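Local coordinates for protein putative dehydrogenase (Amycolatopsis orientalis, PDB 5A9T) that is an imine reductase that probably uses NADPH to reduce cyclic imines to chiral amines, and is held here with the amine (R)-1-methyltetrahydroisoquinoline, at residues S133-S138 / A152-P157; A61-V66 / E145-T150; D54-V59 / G80-A85. All coordinates share one frame; numbering follows the deposited sequence.

Interaction 1. Residues S133-S138 / A152-P157; sequences SVFLYS and AGLGDP
Phe135 lies with one face of its ring under Leu154, whose CB sits over that face at 4.1 Å from the ring centre, a CH-pi contact in which Leu154 CB comes closest to the ring at CZ. The contact belongs to a beta-alpha-beta unit of the Rossmann-type NADP-binding domain: strand 134-139, helix 141-152 and strand 156-161, the two strands running parallel side by side. Phe135 CG stands anti to its own carbonyl carbon (chi1 -76°), which puts CG beside the backbone N. Leu20 of helix 15-26 also touches this ring, and Leu154 packs on Ala23 and Leu24 of the same helix.

The strands are joined through Asp156, whose N donates to Ser133 O at 2.8 Å while its O accepts from Phe135 N at 3.1 Å, the second bond nearly straight at 169°. Gly155, just past the helix, brings its CA to 3.4 Å from Ser133 OG and near Phe135 CD1; a CB there would clash with both. Ser133 OG, anti to its backbone N, donates to Leu154 O at 2.9 Å and so ties down the turn leading into the second strand. Further along, Tyr137 CE2 meets Pro157 CB at 3.7 Å, and a water links the two segments, 2.8 Å from Tyr137 OH and donating to Gly155 O at 2.9 Å.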
ATOM      1  N   SER A 133      15.712  -0.055  11.727  1.00 21.90           N
ATOM      2  CA  SER A 133      15.634  -1.470  11.850  1.00 18.62           C
ATOM      3  C   SER A 133      14.657  -1.838  12.935  1.00 19.47           C
ATOM      4  O   SER A 133      14.560  -1.155  13.969  1.00 20.96           O
ATOM      5  CB  SER A 133      16.988  -1.990  12.218  1.00 21.43           C
ATOM      6  OG  SER A 133      16.970  -3.416  12.525  1.00 21.44           O
ATOM      7  N   VAL A 134      13.783  -2.798  12.598  1.00 16.69           N
ATOM      8  CA  VAL A 134      12.689  -3.293  13.475  1.00 16.34           C
ATOM      9  C   VAL A 134      12.798  -4.784  13.468  1.00 16.07           C
ATOM     10  O   VAL A 134      12.916  -5.403  12.416  1.00 14.52           O
ATOM     11  CB  VAL A 134      11.278  -2.875  12.986  1.00 16.71           C
ATOM     12  CG1 VAL A 134      10.173  -3.508  13.781  1.00 18.59           C
ATOM     13  CG2 VAL A 134      11.219  -1.366  13.077  1.00 17.02           C
ATOM     14  N   PHE A 135      12.728  -5.379  14.652  1.00 14.70           N
ATOM     15  CA  PHE A 135      12.669  -6.842  14.809  1.00 14.32           C
ATOM     16  C   PHE A 135      11.433  -7.170  15.607  1.00 13.55           C
ATOM     17  O   PHE A 135      11.156  -6.518  16.637  1.00 15.06           O
ATOM     18  CB  PHE A 135      13.873  -7.357  15.622  1.00 15.73           C
ATOM     19  CG  PHE A 135      15.217  -7.446  14.930  1.00 15.72           C
ATOM     20  CD1 PHE A 135      15.682  -6.485  14.048  1.00 16.63           C
ATOM     21  CD2 PHE A 135      16.058  -8.453  15.239  1.00 16.44           C
ATOM     22  CE1 PHE A 135      16.908  -6.568  13.415  1.00 18.53           C
ATOM     23  CE2 PHE A 135      17.257  -8.519  14.568  1.00 17.72           C
ATOM     24  CZ  PHE A 135      17.706  -7.581  13.701  1.00 17.51           C
ATOM     25  N   LEU A 136      10.602  -8.083  15.088  1.00 13.45           N
ATOM     26  CA  LEU A 136       9.387  -8.524  15.758  1.00 14.46           C
ATOM     27  C   LEU A 136       9.668  -9.826  16.537  1.00 14.83           C
ATOM     28  O   LEU A 136      10.334 -10.705  15.989  1.00 16.66           O
ATOM     29  CB  LEU A 136       8.253  -8.776  14.796  1.00 14.64           C
ATOM     30  CG  LEU A 136       7.952  -7.590  13.849  1.00 15.75           C
ATOM     31  CD1 LEU A 136       6.807  -7.996  12.928  1.00 16.02           C
ATOM     32  CD2 LEU A 136       7.590  -6.326  14.580  1.00 16.75           C
ATOM     33  N   TYR A 137       9.257  -9.893  17.774  1.00 13.85           N
ATOM     34  CA  TYR A 137       9.489 -11.034  18.613  1.00 14.83           C
ATOM     35  C   TYR A 137       8.202 -11.657  19.180  1.00 15.49           C
ATOM     36  O   TYR A 137       7.225 -10.985  19.444  1.00 15.99           O
ATOM     37  CB  TYR A 137      10.399 -10.672  19.799  1.00 15.91           C
ATOM     38  CG  TYR A 137      11.770 -10.221  19.436  1.00 14.28           C
ATOM     39  CD1 TYR A 137      12.800 -11.087  19.240  1.00 14.87           C
ATOM     40  CD2 TYR A 137      12.082  -8.842  19.252  1.00 15.80           C
ATOM     41  CE1 TYR A 137      14.053 -10.669  18.850  1.00 14.92           C
ATOM     42  CE2 TYR A 137      13.310  -8.418  18.917  1.00 14.96           C
ATOM     43  CZ  TYR A 137      14.319  -9.315  18.711  1.00 14.14           C
ATOM     44  OH  TYR A 137      15.581  -8.944  18.374  1.00 16.20           O
ATOM     45  N   SER A 138       8.293 -12.938  19.430  1.00 15.02           N
ATOM     46  CA  SER A 138       7.224 -13.689  20.053  1.00 16.37           C
ATOM     47  C   SER A 138       7.799 -14.854  20.865  1.00 17.10           C
ATOM     48  O   SER A 138       8.744 -15.510  20.464  1.00 18.40           O
ATOM     49  CB  SER A 138       6.132 -14.092  18.964  1.00 15.83           C
ATOM     50  OG  SER A 138       6.649 -14.896  18.021  1.00 18.23           O
ATOM     51  N   ALA A 152      17.819  -4.335  21.511  1.00 17.29           N
ATOM     52  CA  ALA A 152      17.643  -3.003  20.885  1.00 19.61           C
ATOM     53  C   ALA A 152      18.845  -2.543  20.167  1.00 20.77           C
ATOM     54  O   ALA A 152      18.749  -1.690  19.252  1.00 24.20           O
ATOM     55  CB  ALA A 152      17.217  -2.057  21.923  1.00 20.07           C
ATOM     56  N   GLY A 153      20.043  -3.084  20.391  1.00 19.30           N
ATOM     57  CA  GLY A 153      21.199  -2.818  19.536  1.00 20.31           C
ATOM     58  C   GLY A 153      21.095  -3.296  18.107  1.00 23.94           C
ATOM     59  O   GLY A 153      21.869  -2.934  17.266  1.00 26.76           O
ATOM     60  N   LEU A 154      20.197  -4.319  17.865  1.00 20.01           N
ATOM     61  CA  LEU A 154      20.024  -4.865  16.580  1.00 19.26           C
ATOM     62  C   LEU A 154      18.949  -4.061  15.784  1.00 19.39           C
ATOM     63  O   LEU A 154      18.988  -4.007  14.533  1.00 19.04           O
ATOM     64  CB  LEU A 154      19.587  -6.318  16.661  1.00 19.26           C
ATOM     65  CG  LEU A 154      20.541  -7.256  17.467  1.00 20.14           C
ATOM     66  CD1 LEU A 154      19.983  -8.646  17.596  1.00 20.70           C
ATOM     67  CD2 LEU A 154      21.899  -7.321  16.799  1.00 22.16           C
ATOM     68  N   GLY A 155      17.943  -3.631  16.477  1.00 20.90           N
ATOM     69  CA  GLY A 155      16.779  -2.948  15.871  1.00 21.19           C
ATOM     70  C   GLY A 155      15.746  -2.731  16.931  1.00 22.76           C
ATOM     71  O   GLY A 155      15.791  -3.321  18.037  1.00 22.88           O
ATOM     72  N   ASP A 156      14.753  -1.886  16.711  1.00 18.79           N
ATOM     73  CA  ASP A 156      13.722  -1.634  17.610  1.00 18.27           C
ATOM     74  C   ASP A 156      12.975  -2.926  17.927  1.00 19.38           C
ATOM     75  O   ASP A 156      12.375  -3.486  17.022  1.00 18.49           O
ATOM     76  CB  ASP A 156      12.682  -0.633  17.076  1.00 21.73           C
ATOM     77  CG  ASP A 156      11.681  -0.213  18.110  1.00 31.65           C
ATOM     78  OD1 ASP A 156      11.992  -0.223  19.312  1.00 35.69           O
ATOM     79  OD2 ASP A 156      10.534   0.218  17.725  1.00 37.82           O
ATOM     80  N   PRO A 157      12.939  -3.383  19.183  1.00 19.14           N
ATOM     81  CA  PRO A 157      12.380  -4.678  19.446  1.00 19.17           C
ATOM     82  C   PRO A 157      10.897  -4.550  19.824  1.00 20.86           C
ATOM     83  O   PRO A 157      10.539  -3.753  20.688  1.00 22.78           O
ATOM     84  CB  PRO A 157      13.194  -5.157  20.629  1.00 20.34           C
ATOM     85  CG  PRO A 157      13.576  -3.931  21.350  1.00 24.20           C
ATOM     86  CD  PRO A 157      13.715  -2.862  20.335  1.00 21.05           C
TER
HETATM   87  O   HOH W   1      15.847  -6.178  18.115  1.00 18.75           O

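Interaction 2. Residues A61-V66 / E145-T150; sequences ASRLLV and EEYKET
Arg63 grips Glu146 side-on with two nitrogens, one for each carboxylate oxygen: Arg63 NE donates to Glu146 OE2 at 2.9 Å, and Arg63 NH2 donates to Glu146 OE1, also at 2.9 Å. The guanidinium and carboxylate planes are only 30° apart, and both oxygens lie near the guanidinium plane. OE1 uses its syn lone pair; OE2 is met on its syn side but somewhat out of the carboxylate plane. Arg63 is extended from CG to NE and passes the end of Tyr147, where its CD comes to 3.1 Å from the phenol OH.

The Tyr147 ring is covered on both faces. Leu64 CD1 lies over its centre, 4.1 Å from the centroid, and Glu146 CG covers the opposite face nearer the rim. Leu64 CG is anti to its backbone N (chi1 178°), and beyond it CD2 reaches Thr150 CG2 at 3.8 Å, the two side chains meeting tip to tip. An alanine in place of Tyr147 would probably leave a gap between Leu64 and Glu146 and take away the packing against the Arg63 chain.

Farther out, Arg63 and Leu65 bond through their backbones to Val90, and Leu64 to Thr9, which sets strand 64-67 between strands 7-11 and 90-93 of the Rossmann-type sheet, with helix 141-152 packed on it. Apolar packing thus fills the buried part of this join, while the ion pair lies on its exposed side; with two bonds and nearly coplanar groups, the pair is likely to favour the charged forms and to restrict rotation of the guanidinium.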
ATOM      1  N   ALA A  61      29.726 -20.271  26.004  1.00 16.38           N
ATOM      2  CA  ALA A  61      30.370 -18.974  26.152  1.00 17.64           C
ATOM      3  C   ALA A  61      29.436 -17.908  26.720  1.00 15.15           C
ATOM      4  O   ALA A  61      29.880 -16.884  27.247  1.00 17.12           O
ATOM      5  CB  ALA A  61      30.942 -18.462  24.834  1.00 19.53           C
ATOM      6  N   SER A  62      28.131 -18.088  26.475  1.00 14.68           N
ATOM      7  CA  SER A  62      27.159 -17.037  26.686  1.00 15.15           C
ATOM      8  C   SER A  62      25.853 -17.616  27.162  1.00 15.02           C
ATOM      9  O   SER A  62      25.517 -18.687  26.796  1.00 16.41           O
ATOM     10  CB  SER A  62      26.875 -16.203  25.390  1.00 15.08           C
ATOM     11  OG  SER A  62      28.096 -15.909  24.695  1.00 16.27           O
ATOM     12  N   ARG A  63      25.092 -16.819  27.945  1.00 14.21           N
ATOM     13  CA  ARG A  63      23.734 -17.211  28.251  1.00 14.45           C
ATOM     14  C   ARG A  63      22.817 -16.917  27.022  1.00 14.50           C
ATOM     15  O   ARG A  63      21.948 -17.732  26.687  1.00 14.57           O
ATOM     16  CB  ARG A  63      23.203 -16.515  29.473  1.00 14.76           C
ATOM     17  CG  ARG A  63      21.703 -16.675  29.726  1.00 15.74           C
ATOM     18  CD  ARG A  63      21.296 -16.122  31.100  1.00 16.04           C
ATOM     19  NE  ARG A  63      19.824 -15.887  31.228  1.00 16.23           N
ATOM     20  CZ  ARG A  63      18.927 -16.808  31.410  1.00 16.16           C
ATOM     21  NH1 ARG A  63      19.201 -18.108  31.456  1.00 16.54           N
ATOM     22  NH2 ARG A  63      17.641 -16.538  31.569  1.00 19.75           N
ATOM     23  N   LEU A  64      23.047 -15.763  26.387  1.00 14.04           N
ATOM     24  CA  LEU A  64      22.235 -15.329  25.232  1.00 13.73           C
ATOM     25  C   LEU A  64      22.822 -15.871  23.956  1.00 13.32           C
ATOM     26  O   LEU A  64      23.965 -15.575  23.595  1.00 14.82           O
ATOM     27  CB  LEU A  64      22.187 -13.786  25.191  1.00 14.15           C
ATOM     28  CG  LEU A  64      21.374 -13.266  23.966  1.00 15.47           C
ATOM     29  CD1 LEU A  64      19.964 -13.686  24.030  1.00 16.92           C
ATOM     30  CD2 LEU A  64      21.540 -11.771  23.926  1.00 16.24           C
ATOM     31  N   LEU A  65      22.048 -16.740  23.310  1.00 12.84           N
ATOM     32  CA  LEU A  65      22.435 -17.433  22.066  1.00 12.83           C
ATOM     33  C   LEU A  65      21.510 -16.899  20.974  1.00 13.51           C
ATOM     34  O   LEU A  65      20.324 -17.200  20.969  1.00 14.78           O
ATOM     35  CB  LEU A  65      22.289 -18.915  22.165  1.00 15.02           C
ATOM     36  CG  LEU A  65      22.905 -19.507  23.442  1.00 17.32           C
ATOM     37  CD1 LEU A  65      22.494 -20.990  23.632  1.00 19.40           C
ATOM     38  CD2 LEU A  65      24.434 -19.339  23.567  1.00 17.95           C
ATOM     39  N   VAL A  66      22.055 -16.123  20.053  1.00 12.67           N
ATOM     40  CA  VAL A  66      21.341 -15.585  18.884  1.00 12.74           C
ATOM     41  C   VAL A  66      21.525 -16.465  17.701  1.00 13.37           C
ATOM     42  O   VAL A  66      22.728 -16.716  17.327  1.00 14.99           O
ATOM     43  CB  VAL A  66      21.835 -14.174  18.598  1.00 14.78           C
ATOM     44  CG1 VAL A  66      21.159 -13.605  17.359  1.00 17.93           C
ATOM     45  CG2 VAL A  66      21.494 -13.226  19.737  1.00 15.24           C
ATOM     46  N   GLU A 145      11.894  -9.344  28.337  1.00 17.66           N
ATOM     47  CA  GLU A 145      12.277  -8.337  29.331  1.00 21.18           C
ATOM     48  C   GLU A 145      13.752  -8.387  29.731  1.00 17.50           C
ATOM     49  O   GLU A 145      14.400  -7.358  29.861  1.00 19.82           O
ATOM     50  CB  GLU A 145      11.378  -8.415  30.579  1.00 24.12           C
ATOM     51  CG  GLU A 145       9.958  -7.918  30.294  1.00 34.44           C
ATOM     52  CD  GLU A 145       9.929  -6.467  29.713  1.00 36.20           C
ATOM     53  OE1 GLU A 145      10.551  -5.562  30.345  1.00 41.25           O
ATOM     54  OE2 GLU A 145       9.351  -6.223  28.602  1.00 33.61           O
ATOM     55  N   GLU A 146      14.293  -9.588  29.884  1.00 16.69           N
ATOM     56  CA  GLU A 146      15.677  -9.763  30.228  1.00 16.06           C
ATOM     57  C   GLU A 146      16.652  -9.157  29.270  1.00 17.22           C
ATOM     58  O   GLU A 146      17.651  -8.552  29.591  1.00 18.64           O
ATOM     59  CB  GLU A 146      15.958 -11.286  30.488  1.00 16.82           C
ATOM     60  CG  GLU A 146      17.357 -11.534  31.058  1.00 17.00           C
ATOM     61  CD  GLU A 146      17.578 -12.987  31.347  1.00 16.81           C
ATOM     62  OE1 GLU A 146      16.739 -13.856  31.096  1.00 19.99           O
ATOM     63  OE2 GLU A 146      18.713 -13.321  31.828  1.00 19.41           O
ATOM     64  N   TYR A 147      16.349  -9.328  27.948  1.00 15.93           N
ATOM     65  CA  TYR A 147      17.240  -8.998  26.938  1.00 17.13           C
ATOM     66  C   TYR A 147      16.852  -7.876  25.969  1.00 16.10           C
ATOM     67  O   TYR A 147      17.594  -7.620  25.092  1.00 18.04           O
ATOM     68  CB  TYR A 147      17.637 -10.291  26.134  1.00 16.87           C
ATOM     69  CG  TYR A 147      18.540 -11.205  26.994  1.00 14.47           C
ATOM     70  CD1 TYR A 147      19.828 -10.824  27.295  1.00 16.16           C
ATOM     71  CD2 TYR A 147      18.068 -12.403  27.425  1.00 15.86           C
ATOM     72  CE1 TYR A 147      20.632 -11.627  28.104  1.00 15.30           C
ATOM     73  CE2 TYR A 147      18.885 -13.195  28.222  1.00 16.56           C
ATOM     74  CZ  TYR A 147      20.155 -12.821  28.501  1.00 16.05           C
ATOM     75  OH  TYR A 147      20.944 -13.648  29.291  1.00 17.08           O
ATOM     76  N   LYS A 148      15.741  -7.223  26.232  1.00 20.17           N
ATOM     77  CA  LYS A 148      15.354  -6.210  25.299  1.00 20.63           C
ATOM     78  C   LYS A 148      16.383  -5.135  25.117  1.00 19.27           C
ATOM     79  O   LYS A 148      16.507  -4.666  23.991  1.00 18.85           O
ATOM     80  CB  LYS A 148      13.995  -5.646  25.640  1.00 25.06           C
ATOM     81  CG  LYS A 148      13.986  -5.008  26.923  1.00 25.38           C
ATOM     82  CD  LYS A 148      12.550  -4.814  27.377  1.00 39.72           C
ATOM     83  CE  LYS A 148      12.006  -3.458  27.034  1.00 48.44           C
ATOM     84  NZ  LYS A 148      11.243  -3.082  28.273  1.00 53.78           N
ATOM     85  N   GLU A 149      17.129  -4.696  26.153  1.00 19.98           N
ATOM     86  CA  GLU A 149      18.132  -3.695  25.923  1.00 19.36           C
ATOM     87  C   GLU A 149      19.252  -4.122  25.030  1.00 19.12           C
ATOM     88  O   GLU A 149      19.727  -3.397  24.157  1.00 22.50           O
ATOM     89  CB  GLU A 149      18.613  -3.125  27.280  1.00 23.67           C
ATOM     90  CG  GLU A 149      19.838  -2.289  27.257  1.00 25.90           C
ATOM     91  N   THR A 150      19.706  -5.365  25.156  1.00 17.83           N
ATOM     92  CA  THR A 150      20.690  -5.930  24.244  1.00 17.44           C
ATOM     93  C   THR A 150      20.088  -6.049  22.807  1.00 16.35           C
ATOM     94  O   THR A 150      20.732  -5.710  21.827  1.00 18.76           O
ATOM     95  CB  THR A 150      21.099  -7.347  24.710  1.00 18.34           C
ATOM     96  OG1 THR A 150      21.799  -7.152  25.972  1.00 24.16           O
ATOM     97  CG2 THR A 150      22.063  -8.013  23.789  1.00 17.88           C
TER

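Interaction 3. Residues D54-V59 / G80-A85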
ATOM      1  N   ASP A  54      33.593 -25.397  17.971  1.00 23.03           N
ATOM      2  CA  ASP A  54      32.665 -26.418  18.364  1.00 21.02           C
ATOM      3  C   ASP A  54      31.415 -25.735  18.944  1.00 18.80           C
ATOM      4  O   ASP A  54      31.520 -24.785  19.717  1.00 20.39           O
ATOM      5  CB  ASP A  54      33.336 -27.338  19.352  1.00 25.43           C
ATOM      6  CG  ASP A  54      32.464 -28.413  19.984  1.00 32.47           C
ATOM      7  OD1 ASP A  54      31.197 -28.732  19.869  1.00 36.58           O
ATOM      8  OD2 ASP A  54      33.221 -29.115  20.708  1.00 48.93           O
ATOM      9  N   ILE A  55      30.274 -26.243  18.514  1.00 18.84           N
ATOM     10  CA  ILE A  55      29.012 -25.702  19.045  1.00 18.25           C
ATOM     11  C   ILE A  55      28.898 -25.764  20.532  1.00 19.35           C
ATOM     12  O   ILE A  55      28.288 -24.839  21.138  1.00 17.82           O
ATOM     13  CB  ILE A  55      27.788 -26.297  18.308  1.00 19.80           C
ATOM     14  CG1 ILE A  55      26.474 -25.541  18.575  1.00 17.94           C
ATOM     15  CG2 ILE A  55      27.577 -27.738  18.687  1.00 20.86           C
ATOM     16  CD1 ILE A  55      26.467 -24.122  18.152  1.00 18.34           C
ATOM     17  N   VAL A  56      29.462 -26.790  21.202  1.00 19.15           N
ATOM     18  CA  VAL A  56      29.340 -26.818  22.611  1.00 19.10           C
ATOM     19  C   VAL A  56      30.091 -25.624  23.235  1.00 18.47           C
ATOM     20  O   VAL A  56      29.617 -24.971  24.216  1.00 18.61           O
ATOM     21  CB  VAL A  56      29.868 -28.166  23.145  1.00 22.59           C
ATOM     22  CG1 VAL A  56      29.880 -28.175  24.679  1.00 26.16           C
ATOM     23  CG2 VAL A  56      29.000 -29.342  22.667  1.00 25.29           C
ATOM     24  N   ASP A  57      31.287 -25.339  22.748  1.00 19.63           N
ATOM     25  CA  ASP A  57      32.008 -24.204  23.265  0.70 20.02           C
ATOM     26  C   ASP A  57      31.291 -22.894  22.950  1.00 19.10           C
ATOM     27  O   ASP A  57      31.230 -21.985  23.779  1.00 20.07           O
ATOM     28  CB  ASP A  57      33.426 -24.174  22.714  0.70 21.91           C
ATOM     29  CG  ASP A  57      34.276 -25.398  23.128  0.70 24.62           C
ATOM     30  OD1 ASP A  57      34.127 -25.949  24.247  0.70 28.74           O
ATOM     31  OD2 ASP A  57      35.128 -25.783  22.279  0.70 27.41           O
ATOM     32  N   ALA A  58      30.699 -22.763  21.761  1.00 16.94           N
ATOM     33  CA  ALA A  58      29.979 -21.552  21.447  1.00 17.01           C
ATOM     34  C   ALA A  58      28.780 -21.345  22.377  1.00 17.18           C
ATOM     35  O   ALA A  58      28.582 -20.278  22.900  1.00 16.74           O
ATOM     36  CB  ALA A  58      29.463 -21.605  20.035  1.00 19.08           C
ATOM     37  N   VAL A  59      28.012 -22.398  22.569  1.00 15.82           N
ATOM     38  CA  VAL A  59      26.845 -22.346  23.491  1.00 16.54           C
ATOM     39  C   VAL A  59      27.318 -22.014  24.919  1.00 16.74           C
ATOM     40  O   VAL A  59      26.630 -21.234  25.673  1.00 16.58           O
ATOM     41  CB  VAL A  59      26.099 -23.707  23.429  1.00 17.73           C
ATOM     42  CG1 VAL A  59      25.096 -23.914  24.544  1.00 21.32           C
ATOM     43  CG2 VAL A  59      25.349 -23.761  22.081  1.00 18.45           C
ATOM     44  N   GLY A  80      22.091 -29.742  18.470  1.00 20.41           N
ATOM     45  CA  GLY A  80      21.915 -31.039  19.137  1.00 21.86           C
ATOM     46  C   GLY A  80      23.135 -31.454  19.975  1.00 21.55           C
ATOM     47  O   GLY A  80      22.930 -31.950  21.071  1.00 25.14           O
ATOM     48  N   PRO A  81      24.339 -31.282  19.487  1.00 21.20           N
ATOM     49  CA  PRO A  81      25.467 -31.756  20.263  1.00 21.73           C
ATOM     50  C   PRO A  81      25.630 -31.005  21.625  1.00 23.26           C
ATOM     51  O   PRO A  81      26.420 -31.411  22.518  1.00 26.28           O
ATOM     52  CB  PRO A  81      26.688 -31.490  19.384  1.00 25.94           C
ATOM     53  CG  PRO A  81      26.144 -31.572  17.992  1.00 26.11           C
ATOM     54  CD  PRO A  81      24.776 -30.958  18.090  1.00 22.26           C
ATOM     55  N   ALA A  82      24.984 -29.839  21.718  1.00 20.74           N
ATOM     56  CA  ALA A  82      25.120 -28.979  22.886  1.00 18.77           C
ATOM     57  C   ALA A  82      23.935 -29.134  23.815  1.00 23.12           C
ATOM     58  O   ALA A  82      23.614 -28.252  24.624  1.00 22.62           O
ATOM     59  CB  ALA A  82      25.328 -27.524  22.417  1.00 21.19           C
ATOM     60  N   ARG A  83      23.279 -30.294  23.754  1.00 24.30           N
ATOM     61  CA  ARG A  83      22.083 -30.539  24.544  1.00 27.78           C
ATOM     62  C   ARG A  83      22.216 -30.132  26.011  1.00 23.14           C
ATOM     63  O   ARG A  83      21.371 -29.424  26.533  1.00 24.48           O
ATOM     64  CB  ARG A  83      21.676 -32.043  24.445  1.00 30.65           C
ATOM     65  CG  ARG A  83      20.545 -32.463  25.431  1.00 36.36           C
ATOM     66  N   GLU A  84      23.211 -30.729  26.596  1.00 24.35           N
ATOM     67  CA  GLU A  84      23.388 -30.500  28.033  1.00 26.24           C
ATOM     68  C   GLU A  84      23.747 -29.029  28.351  1.00 22.10           C
ATOM     69  O   GLU A  84      23.197 -28.409  29.333  1.00 21.63           O
ATOM     70  CB  GLU A  84      24.452 -31.485  28.550  1.00 31.39           C
ATOM     71  CG  GLU A  84      24.002 -32.965  28.597  1.00 34.55           C
ATOM     72  N   ALA A  85      24.651 -28.462  27.530  1.00 18.70           N
ATOM     73  CA  ALA A  85      25.070 -27.121  27.725  1.00 16.40           C
ATOM     74  C   ALA A  85      23.980 -26.114  27.588  1.00 17.58           C
ATOM     75  O   ALA A  85      24.096 -25.022  28.084  1.00 17.24           O
ATOM     76  CB  ALA A  85      26.244 -26.787  26.871  1.00 18.58           C
TER
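Val59 faces two alanines at once: CG2 lies 3.8 Å from Ala82 CB, and Val59 CG1 lies 3.9 Å from Ala85 CB. This is the tight part of a contact without hydrogen bonds between its segments, mostly of apolar side chains, in the Rossmann-type NADP-binding domain. Here helix 55-60 packs against segment 80-85, which opens with a 3-10 turn at Gly80 and Pro81 and leads toward strand 90-93. Small residues on the loop side let the backbones come close, the CA atoms of Val56 and Ala82 being 4.7 Å apart. Val59 CG1 is anti to its backbone N (chi1 166°), which leaves CG2 beside that N, so the two methyls divide between the two alanines. Ile55 adds to the buried side, its CG2 against Pro81 CB at 3.9 Å with the two side chains crossing at about a right angle, and Trp34 of strand 30-34 also touches this isoleucine.

Pro81 is exposed, and the looser pair is Val56 CG1 with Ala85 CB, at 4.5 Å. The exception is Val56 CG2, 3.3 Å from Pro81 O. At its N-terminus the helix is capped by Asp54, whose OD1 accepts from Val56 N at 2.9 Å, from above the carboxylate plane.

In the fold
All three contacts lie in the NADP-binding domain; interactions 1 and 2 reach the same sheet. They also share helix 141-152: it links the two strands of interaction 1 and carries the side chains of interaction 2, and Pro157 CG touches Lys148 O at 4.0 Å. Interactions 2 and 3 meet where helix 55-60 leads into strand 64-67, with Leu65 CD2 3.6 Å from Val59 O. Interactions 1 and 3 do not touch, their centres about 26 Å apart. Both come near residues that bind NADP, although none is bound to this chain: the Phe135 side chain is about 6 Å from that of Met16, the Ile55 side chain about 8 Å from that of Arg36. The Val134 side chain is about 14 Å from a bound amine.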